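Long-range contacts in L-hydantoinase (Arthrobacter aurescens, PDB 1GKR), which hydrolyses the cyclic amide ring of hydantoins, aryl derivatives more readily than alkyl ones, with two zinc ions per subunit and a stereoselectivity that depends on the substrate: residues Q266-I270 with M344-N348; L336-T340 with F405-Y411; I396-A402 with F414-T420. All coordinates share one frame; numbering follows the deposited sequence.

Contact 1 of 3, residues Q266-I270 with M344-N348; sequences QYLNI and MMLTN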
loop_
_atom_site.group_PDB
_atom_site.type_symbol
_atom_site.label_atom_id
_atom_site.label_comp_id
_atom_site.label_asym_id
_atom_site.label_seq_id
_atom_site.Cartn_x
_atom_site.Cartn_y
_atom_site.Cartn_z
ATOM N N GLN A 266 22.205 -19.554 8.798
ATOM C CA GLN A 266 23.387 -18.707 8.569
ATOM C C GLN A 266 23.031 -17.233 8.659
ATOM O O GLN A 266 23.845 -16.414 9.078
ATOM C CB GLN A 266 23.991 -18.910 7.176
ATOM C CG GLN A 266 23.675 -20.213 6.544
ATOM C CD GLN A 266 22.350 -20.198 5.845
ATOM O OE1 GLN A 266 22.274 -19.949 4.647
ATOM N NE2 GLN A 266 21.289 -20.459 6.593
ATOM N N TYR A 267 21.822 -16.897 8.229
ATOM C CA TYR A 267 21.384 -15.516 8.231
ATOM C C TYR A 267 20.827 -15.087 9.571
ATOM O O TYR A 267 20.846 -13.901 9.894
ATOM C CB TYR A 267 20.347 -15.307 7.132
ATOM C CG TYR A 267 20.920 -15.533 5.763
ATOM C CD1 TYR A 267 21.868 -14.657 5.235
ATOM C CD2 TYR A 267 20.555 -16.648 5.009
ATOM C CE1 TYR A 267 22.443 -14.885 3.988
ATOM C CE2 TYR A 267 21.124 -16.892 3.759
ATOM C CZ TYR A 267 22.067 -16.005 3.255
ATOM O OH TYR A 267 22.640 -16.239 2.024
ATOM N N LEU A 268 20.337 -16.046 10.350
ATOM C CA LEU A 268 19.775 -15.734 11.663
ATOM C C LEU A 268 20.822 -15.738 12.774
ATOM O O LEU A 268 20.757 -14.917 13.687
ATOM C CB LEU A 268 18.666 -16.728 12.019
ATOM C CG LEU A 268 17.413 -16.658 11.145
ATOM C CD1 LEU A 268 16.491 -17.807 11.463
ATOM C CD2 LEU A 268 16.713 -15.354 11.381
ATOM N N ASN A 269 21.793 -16.645 12.677
ATOM C CA ASN A 269 22.830 -16.785 13.693
ATOM C C ASN A 269 24.177 -16.138 13.416
ATOM O O ASN A 269 25.127 -16.358 14.165
ATOM C CB ASN A 269 23.034 -18.264 13.991
ATOM C CG ASN A 269 21.776 -18.916 14.498
ATOM O OD1 ASN A 269 21.390 -18.724 15.650
ATOM N ND2 ASN A 269 21.105 -19.674 13.635
ATOM N N ILE A 270 24.279 -15.357 12.345
ATOM C CA ILE A 270 25.536 -14.685 12.031
ATOM C C ILE A 270 25.227 -13.270 11.605
ATOM O O ILE A 270 24.185 -12.997 11.010
ATOM C CB ILE A 270 26.302 -15.375 10.905
ATOM C CG1 ILE A 270 26.514 -16.842 11.242
ATOM C CG2 ILE A 270 27.659 -14.727 10.734
ATOM C CD1 ILE A 270 27.140 -17.607 10.118
ATOM N N MET A 344 21.662 -25.094 16.143
ATOM C CA MET A 344 21.830 -23.659 16.178
ATOM C C MET A 344 20.485 -22.981 16.441
ATOM O O MET A 344 20.414 -22.047 17.237
ATOM C CB MET A 344 22.451 -23.164 14.877
ATOM C CG MET A 344 23.641 -22.239 15.090
ATOM S SD MET A 344 24.806 -22.890 16.324
ATOM C CE MET A 344 25.404 -21.411 17.028
ATOM N N MET A 345 19.417 -23.460 15.795
ATOM C CA MET A 345 18.078 -22.885 15.987
ATOM C C MET A 345 17.559 -23.191 17.392
ATOM O O MET A 345 16.958 -22.341 18.052
ATOM C CB MET A 345 17.089 -23.445 14.961
ATOM C CG MET A 345 17.362 -23.039 13.538
ATOM S SD MET A 345 17.772 -21.294 13.382
ATOM C CE MET A 345 16.237 -20.515 13.862
ATOM N N LEU A 346 17.784 -24.421 17.837
ATOM C CA LEU A 346 17.370 -24.846 19.162
ATOM C C LEU A 346 18.092 -24.005 20.217
ATOM O O LEU A 346 17.484 -23.506 21.158
ATOM C CB LEU A 346 17.737 -26.312 19.340
ATOM C CG LEU A 346 16.643 -27.373 19.425
ATOM C CD1 LEU A 346 15.402 -26.967 18.661
ATOM C CD2 LEU A 346 17.229 -28.675 18.906
ATOM N N THR A 347 19.396 -23.840 20.032
ATOM C CA THR A 347 20.233 -23.094 20.959
ATOM C C THR A 347 19.977 -21.591 21.050
ATOM O O THR A 347 19.711 -21.077 22.131
ATOM C CB THR A 347 21.729 -23.318 20.628
ATOM O OG1 THR A 347 22.079 -24.673 20.926
ATOM C CG2 THR A 347 22.615 -22.388 21.427
ATOM N N ASN A 348 20.057 -20.888 19.929
ATOM C CA ASN A 348 19.872 -19.445 19.943
ATOM C C ASN A 348 18.457 -18.976 19.689
ATOM O O ASN A 348 18.175 -17.772 19.748
ATOM C CB ASN A 348 20.803 -18.808 18.929
ATOM C CG ASN A 348 22.242 -19.189 19.162
ATOM O OD1 ASN A 348 22.836 -18.823 20.175
ATOM N ND2 ASN A 348 22.810 -19.944 18.231
#

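Contact 2 of 3, residues L336-T340 with F405-Y411; sequences LGLET and FRSLHKY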
loop_
_atom_site.group_PDB
_atom_site.type_symbol
_atom_site.label_atom_id
_atom_site.label_comp_id
_atom_site.label_asym_id
_atom_site.label_seq_id
_atom_site.Cartn_x
_atom_site.Cartn_y
_atom_site.Cartn_z
ATOM N N LEU A 336 29.005 -25.083 5.406
ATOM C CA LEU A 336 28.394 -26.362 5.771
ATOM C C LEU A 336 27.315 -26.005 6.777
ATOM O O LEU A 336 27.396 -24.959 7.414
ATOM C CB LEU A 336 29.422 -27.293 6.415
ATOM C CG LEU A 336 30.612 -27.661 5.525
ATOM C CD1 LEU A 336 31.539 -28.591 6.266
ATOM C CD2 LEU A 336 30.126 -28.348 4.273
ATOM N N GLY A 337 26.296 -26.847 6.913
ATOM C CA GLY A 337 25.237 -26.535 7.858
ATOM C C GLY A 337 24.368 -27.710 8.244
ATOM O O GLY A 337 23.519 -27.610 9.132
ATOM N N LEU A 338 24.588 -28.835 7.586
ATOM C CA LEU A 338 23.810 -30.029 7.850
ATOM C C LEU A 338 23.907 -30.521 9.288
ATOM O O LEU A 338 22.962 -31.087 9.832
ATOM C CB LEU A 338 24.269 -31.124 6.909
ATOM C CG LEU A 338 23.222 -31.796 6.045
ATOM C CD1 LEU A 338 22.093 -30.856 5.737
ATOM C CD2 LEU A 338 23.908 -32.264 4.765
ATOM N N GLU A 339 25.054 -30.303 9.910
ATOM C CA GLU A 339 25.261 -30.779 11.269
ATOM C C GLU A 339 24.972 -29.734 12.339
ATOM O O GLU A 339 24.811 -30.073 13.508
ATOM C CB GLU A 339 26.698 -31.294 11.403
ATOM C CG GLU A 339 26.832 -32.512 12.288
ATOM C CD GLU A 339 28.203 -33.147 12.206
ATOM O OE1 GLU A 339 28.634 -33.480 11.084
ATOM O OE2 GLU A 339 28.843 -33.318 13.265
ATOM N N THR A 340 24.882 -28.471 11.935
ATOM C CA THR A 340 24.639 -27.379 12.872
ATOM C C THR A 340 23.294 -26.644 12.762
ATOM O O THR A 340 22.986 -25.783 13.591
ATOM C CB THR A 340 25.740 -26.333 12.734
ATOM O OG1 THR A 340 25.801 -25.884 11.377
ATOM C CG2 THR A 340 27.068 -26.922 13.115
ATOM N N PHE A 405 32.987 -33.039 12.478
ATOM C CA PHE A 405 31.983 -33.189 11.433
ATOM C C PHE A 405 32.148 -34.497 10.694
ATOM O O PHE A 405 33.263 -34.930 10.415
ATOM C CB PHE A 405 32.079 -32.045 10.425
ATOM C CG PHE A 405 31.408 -30.776 10.872
ATOM C CD1 PHE A 405 30.932 -30.637 12.174
ATOM C CD2 PHE A 405 31.268 -29.706 9.987
ATOM C CE1 PHE A 405 30.331 -29.452 12.588
ATOM C CE2 PHE A 405 30.668 -28.515 10.394
ATOM C CZ PHE A 405 30.198 -28.387 11.697
ATOM N N ARG A 406 31.029 -35.116 10.358
ATOM C CA ARG A 406 31.050 -36.381 9.645
ATOM C C ARG A 406 31.155 -36.173 8.133
ATOM O O ARG A 406 31.433 -37.107 7.387
ATOM C CB ARG A 406 29.780 -37.149 9.979
ATOM C CG ARG A 406 29.473 -37.142 11.467
ATOM C CD ARG A 406 30.464 -37.997 12.195
ATOM N NE ARG A 406 30.354 -39.383 11.744
ATOM C CZ ARG A 406 31.384 -40.215 11.593
ATOM N NH1 ARG A 406 32.625 -39.808 11.853
ATOM N NH2 ARG A 406 31.172 -41.463 11.189
ATOM N N SER A 407 30.941 -34.940 7.686
ATOM C CA SER A 407 30.982 -34.616 6.263
ATOM C C SER A 407 32.390 -34.615 5.683
ATOM O O SER A 407 33.375 -34.722 6.414
ATOM C CB SER A 407 30.352 -33.246 6.029
ATOM O OG SER A 407 31.054 -32.251 6.746
ATOM N N LEU A 408 32.478 -34.485 4.362
ATOM C CA LEU A 408 33.772 -34.457 3.694
ATOM C C LEU A 408 34.615 -33.308 4.231
ATOM O O LEU A 408 35.768 -33.505 4.586
ATOM C CB LEU A 408 33.609 -34.298 2.183
ATOM C CG LEU A 408 34.968 -34.236 1.479
ATOM C CD1 LEU A 408 35.642 -35.589 1.635
ATOM C CD2 LEU A 408 34.817 -33.865 0.006
ATOM N N HIS A 409 34.051 -32.109 4.285
ATOM C CA HIS A 409 34.791 -30.977 4.807
ATOM C C HIS A 409 34.605 -30.794 6.304
ATOM O O HIS A 409 33.572 -31.152 6.865
ATOM C CB HIS A 409 34.413 -29.716 4.049
ATOM C CG HIS A 409 34.958 -29.694 2.660
ATOM N ND1 HIS A 409 36.307 -29.799 2.395
ATOM C CD2 HIS A 409 34.338 -29.641 1.458
ATOM C CE1 HIS A 409 36.494 -29.815 1.088
ATOM N NE2 HIS A 409 35.317 -29.722 0.497
ATOM N N LYS A 410 35.615 -30.226 6.950
ATOM C CA LYS A 410 35.587 -30.049 8.390
ATOM C C LYS A 410 35.777 -28.638 8.908
ATOM O O LYS A 410 36.676 -28.393 9.701
ATOM C CB LYS A 410 36.653 -30.938 9.029
ATOM C CG LYS A 410 36.216 -32.348 9.390
ATOM C CD LYS A 410 36.244 -33.331 8.242
ATOM C CE LYS A 410 35.909 -34.722 8.791
ATOM N NZ LYS A 410 35.699 -35.757 7.738
ATOM N N TYR A 411 34.955 -27.702 8.465
ATOM C CA TYR A 411 35.052 -26.331 8.962
ATOM C C TYR A 411 33.656 -25.727 9.010
ATOM O O TYR A 411 32.750 -26.198 8.330
ATOM C CB TYR A 411 35.982 -25.501 8.086
ATOM C CG TYR A 411 35.551 -25.390 6.654
ATOM C CD1 TYR A 411 34.650 -24.407 6.254
ATOM C CD2 TYR A 411 36.054 -26.261 5.691
ATOM C CE1 TYR A 411 34.262 -24.289 4.929
ATOM C CE2 TYR A 411 35.670 -26.153 4.356
ATOM C CZ TYR A 411 34.774 -25.164 3.986
ATOM O OH TYR A 411 34.392 -25.051 2.677
HETATM O O HOH W 1 31.464 -23.936 6.663
#

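Contact 3 of 3, residues I396-A402 with F414-T420; sequences IDTKVDA and FDGMPVT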
loop_
_atom_site.group_PDB
_atom_site.type_symbol
_atom_site.label_atom_id
_atom_site.label_comp_id
_atom_site.label_asym_id
_atom_site.label_seq_id
_atom_site.Cartn_x
_atom_site.Cartn_y
_atom_site.Cartn_z
ATOM N N ILE A 396 21.514 -29.275 27.214
ATOM C CA ILE A 396 22.862 -29.724 26.899
ATOM C C ILE A 396 23.814 -28.559 27.066
ATOM O O ILE A 396 23.411 -27.397 27.064
ATOM C CB ILE A 396 22.948 -30.190 25.426
ATOM C CG1 ILE A 396 22.044 -31.398 25.203
ATOM C CG2 ILE A 396 24.362 -30.510 25.055
ATOM C CD1 ILE A 396 22.298 -32.542 26.161
ATOM N N ASP A 397 25.086 -28.879 27.221
ATOM C CA ASP A 397 26.113 -27.862 27.341
ATOM C C ASP A 397 27.305 -28.405 26.590
ATOM O O ASP A 397 27.910 -29.394 27.005
ATOM C CB ASP A 397 26.486 -27.614 28.794
ATOM C CG ASP A 397 27.579 -26.584 28.935
ATOM O OD1 ASP A 397 27.393 -25.448 28.442
ATOM O OD2 ASP A 397 28.624 -26.915 29.533
ATOM N N THR A 398 27.628 -27.768 25.472
ATOM C CA THR A 398 28.734 -28.211 24.648
ATOM C C THR A 398 29.038 -27.167 23.579
ATOM O O THR A 398 28.403 -26.111 23.537
ATOM C CB THR A 398 28.395 -29.580 24.009
ATOM O OG1 THR A 398 29.470 -29.996 23.166
ATOM C CG2 THR A 398 27.109 -29.502 23.208
ATOM N N LYS A 399 30.025 -27.446 22.731
ATOM C CA LYS A 399 30.411 -26.519 21.662
ATOM C C LYS A 399 30.361 -27.236 20.321
ATOM O O LYS A 399 30.466 -28.458 20.262
ATOM C CB LYS A 399 31.851 -26.018 21.854
ATOM C CG LYS A 399 32.177 -25.391 23.192
ATOM C CD LYS A 399 31.468 -24.061 23.386
ATOM C CE LYS A 399 31.963 -23.360 24.646
ATOM N NZ LYS A 399 33.443 -23.148 24.585
ATOM N N VAL A 400 30.198 -26.485 19.240
ATOM C CA VAL A 400 30.217 -27.117 17.933
ATOM C C VAL A 400 31.714 -27.236 17.608
ATOM O O VAL A 400 32.466 -26.262 17.740
ATOM C CB VAL A 400 29.459 -26.266 16.858
ATOM C CG1 VAL A 400 29.642 -24.816 17.129
ATOM C CG2 VAL A 400 29.975 -26.584 15.462
ATOM N N ASP A 401 32.145 -28.441 17.237
ATOM C CA ASP A 401 33.543 -28.702 16.897
ATOM C C ASP A 401 33.635 -29.180 15.443
ATOM O O ASP A 401 33.531 -30.376 15.161
ATOM C CB ASP A 401 34.101 -29.769 17.836
ATOM C CG ASP A 401 35.571 -30.048 17.596
ATOM O OD1 ASP A 401 36.190 -29.359 16.746
ATOM O OD2 ASP A 401 36.105 -30.960 18.270
ATOM N N ALA A 402 33.851 -28.240 14.528
ATOM C CA ALA A 402 33.899 -28.549 13.104
ATOM C C ALA A 402 34.759 -29.743 12.701
ATOM O O ALA A 402 34.449 -30.426 11.729
ATOM C CB ALA A 402 34.329 -27.313 12.326
ATOM N N PHE A 414 30.185 -21.596 12.523
ATOM C CA PHE A 414 29.739 -21.773 13.900
ATOM C C PHE A 414 30.765 -22.477 14.764
ATOM O O PHE A 414 30.540 -22.686 15.953
ATOM C CB PHE A 414 28.442 -22.586 13.923
ATOM C CG PHE A 414 27.372 -22.040 13.026
ATOM C CD1 PHE A 414 26.863 -20.762 13.228
ATOM C CD2 PHE A 414 26.888 -22.795 11.965
ATOM C CE1 PHE A 414 25.892 -20.242 12.385
ATOM C CE2 PHE A 414 25.915 -22.283 11.115
ATOM C CZ PHE A 414 25.415 -21.004 11.324
ATOM N N ASP A 415 31.892 -22.847 14.169
ATOM C CA ASP A 415 32.921 -23.555 14.916
ATOM C C ASP A 415 33.199 -22.855 16.242
ATOM O O ASP A 415 33.348 -21.633 16.294
ATOM C CB ASP A 415 34.188 -23.650 14.067
ATOM C CG ASP A 415 35.141 -24.726 14.547
ATOM O OD1 ASP A 415 34.694 -25.780 15.061
ATOM O OD2 ASP A 415 36.357 -24.518 14.380
ATOM N N GLY A 416 33.224 -23.640 17.318
ATOM C CA GLY A 416 33.493 -23.093 18.635
ATOM C C GLY A 416 32.301 -22.556 19.407
ATOM O O GLY A 416 32.353 -22.433 20.637
ATOM N N MET A 417 31.223 -22.225 18.703
ATOM C CA MET A 417 30.040 -21.699 19.365
ATOM C C MET A 417 29.344 -22.709 20.253
ATOM O O MET A 417 29.375 -23.917 20.002
ATOM C CB MET A 417 29.062 -21.170 18.343
ATOM C CG MET A 417 29.399 -19.793 17.886
ATOM S SD MET A 417 28.190 -19.219 16.701
ATOM C CE MET A 417 29.321 -18.346 15.547
ATOM N N PRO A 418 28.710 -22.225 21.326
ATOM C CA PRO A 418 28.002 -23.099 22.261
ATOM C C PRO A 418 26.721 -23.693 21.695
ATOM O O PRO A 418 26.066 -23.100 20.836
ATOM C CB PRO A 418 27.742 -22.185 23.453
ATOM C CG PRO A 418 27.576 -20.867 22.820
ATOM C CD PRO A 418 28.687 -20.832 21.796
ATOM N N VAL A 419 26.386 -24.876 22.194
ATOM C CA VAL A 419 25.200 -25.613 21.791
ATOM C C VAL A 419 24.491 -26.050 23.069
ATOM O O VAL A 419 25.068 -26.778 23.876
ATOM C CB VAL A 419 25.599 -26.863 20.992
ATOM C CG1 VAL A 419 24.374 -27.692 20.666
ATOM C CG2 VAL A 419 26.337 -26.447 19.734
ATOM N N THR A 420 23.250 -25.615 23.260
ATOM C CA THR A 420 22.510 -25.981 24.463
ATOM C C THR A 420 21.328 -26.902 24.183
ATOM O O THR A 420 20.622 -27.314 25.101
ATOM C CB THR A 420 21.989 -24.731 25.202
ATOM O OG1 THR A 420 21.119 -23.984 24.336
ATOM C CG2 THR A 420 23.148 -23.853 25.646
#

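Contact 1 of 3, residues Q266-I270 with M344-N348
Asn269 and Asn348 supply the polar part of this contact, amide meeting amide. ND2 of Asn348 donates a weak hydrogen bond to OD1 of Asn269, 3.2 Å long and bent to 127° at the hydrogen, and the two amide planes are turned 50° apart. The same ND2 makes a second weak bond, 3.3 Å, to Met344 O, a carbonyl that already accepts the ordinary helical bond from Asn348 N. With CG anti to its own carbonyl carbon and chi1 at -60°, Asn269 sends its amide across toward helix 341-350. Its ND2 turns back to bond Pro265 O, while OD1 of Asn348 is taken by Lys352. A short side chain carrying a donor and an acceptor suits both places, since each amide bonds near its own backbone and still meets the amide of the other segment.

The setting is the TIM barrel of the amidohydrolase family: 266-270 includes most of the short helix 265-268, which follows strand 259-263. Residues 344-348 belong to the helix reached by the long loop after strand 313-314. Leu268 lies about 10 Å from the zinc ligand His239, measured between side chains.

Dispersion carries the remainder. Met344 passes its CG obliquely by the Asn269 amide, 3.9 Å from CG of that residue. Met345 SD comes 3.7 Å from Asn269 ND2, a packing contact. Bends at chi2 and chi3 bring the end of the Met345 chain round until CE rests 3.6 Å from Leu268 CD1, the two side chains crossing at about a right angle. A flexible thioether and a branched leucine suit this apolar cluster, where both touch Leu301 of helix 291-303 and Met345 also reaches Leu360 and Met364 of helix 357-372.

Contact 2 of 3, residues L336-T340 with F405-Y411
Glu339 reaches across to Phe405 and Arg406, and its side chain can be followed outward along the contact. CB lies over one face of the Phe405 ring, 4.2 Å above the plane and displaced toward the rim. Beyond CG the chain is extended, chi2 170°, which carries the carboxylate past the ring in the direction opposite to that of the phenylalanine side chain. CD and OE2 both come near the ring atom CD1, OE2 at 3.6 Å, with carboxylate and ring planes 49° apart. OE1 ends at the backbone: it takes the N-H of Arg406 on its syn lone pair at 3.0 Å, nearly straight at 167°, and also bonds Ser81 OG of helix 75-85. Cutting Glu339 back to an alanine would probably leave Arg406 N and Ser81 OG without their shared acceptor and uncover part of the ring around CD1.

Phenylalanine suits this place because its broad ring is met by carbon from several directions. Leu336 CD1 sits at the ring edge, in its plane, 3.9 Å from CD2, and Thr340 CG2 approaches CZ obliquely at 3.7 Å. The same leucine methyl fits among the backbone carbonyls of His409 and Tyr411; His409 O is already bonded by Ser407 OG. A water accepts from Leu336 N at 3.0 Å and donates to Tyr411 O at 3.1 Å, bridging the two loops.

Both are loops within the amidohydrolase (TIM-barrel) region, one after strand 313-314 and the other before strand 418-428, and the Leu336 side chain lies about 8 Å from that of the zinc ligand His62. The guanidinium of Arg406 makes its salt bridge with Glu80, leaving its backbone to Glu339. The glutamate charge is thus probably steadied by neutral N-H and O-H donors, with no direct ion pair to that arginine.

Contact 3 of 3, residues I396-A402 with F414-T420
Two torsions bring key groups together: at chi1 -161° Asp415 points CG away from its own amide nitrogen, which swings the carboxylate to Ala402, and chi1 178° does the same for Thr398 OG1, which leaves CG2 beside Val419. The two segments form a short antiparallel beta ladder that leads into a type II turn from Phe414 to Met417.

Thr398 and Val419 are its hydrogen-bonded pair. Val419 N gives to Thr398 O at 2.7 Å, whereas the return bond from Thr398 N to Val419 O is weak. Their side chains run alongside each other on one face, Thr398 CG2 3.8 Å from Val419 CB. The next pair, Lys399 with Pro418, is non-hydrogen-bonded, a position where proline's missing N-H costs the ladder nothing; here the lysine CD packs near the proline CB.

At one end Ile396 N bonds Thr420 O at 3.0 Å. Toward the turn, Val400 N donates to Met417 O at 2.8 Å, nearly along the C=O axis, and Val400 O accepts from Gly416 N. Gly416 occupies the third position of the turn with a positive phi, where a side chain would press against the preceding carbonyl oxygen. Both valines are buried, which suits their branched apolar side chains: Val400 CB lies 4.2 Å from Val419 CG2, and Val419 also packs on Pro343 and Thr347 of helix 341-350.

Beyond the ladder, Asp415 OD1 accepts the N-H of Ala402 at 2.7 Å, the donor coming from above the carboxylate plane, 36° out of it.

Overall arrangement
From the N terminus, contact 1 opens at 266-270, just past strand 259-263, and contact 2 opens at 336-340 before contact 1 closes on helix 341-350, so these two cross. Contact 3 then starts at 396-402, contact 2 closes at 405-411, and contact 3 closes last at 414-420; contacts 2 and 3 therefore cross as well, while contacts 1 and 3 follow in series. Contact 1 joins the end region of helix 265-268 to helix 341-350, contact 2 two irregular loops, and contact 3 strand 398-399 to the start of strand 418-428. Thr347 OG1 probably bonds Thr420 N between contacts 1 and 3, and Thr340 packs on Phe414 and Val400 between contacts 2 and 3.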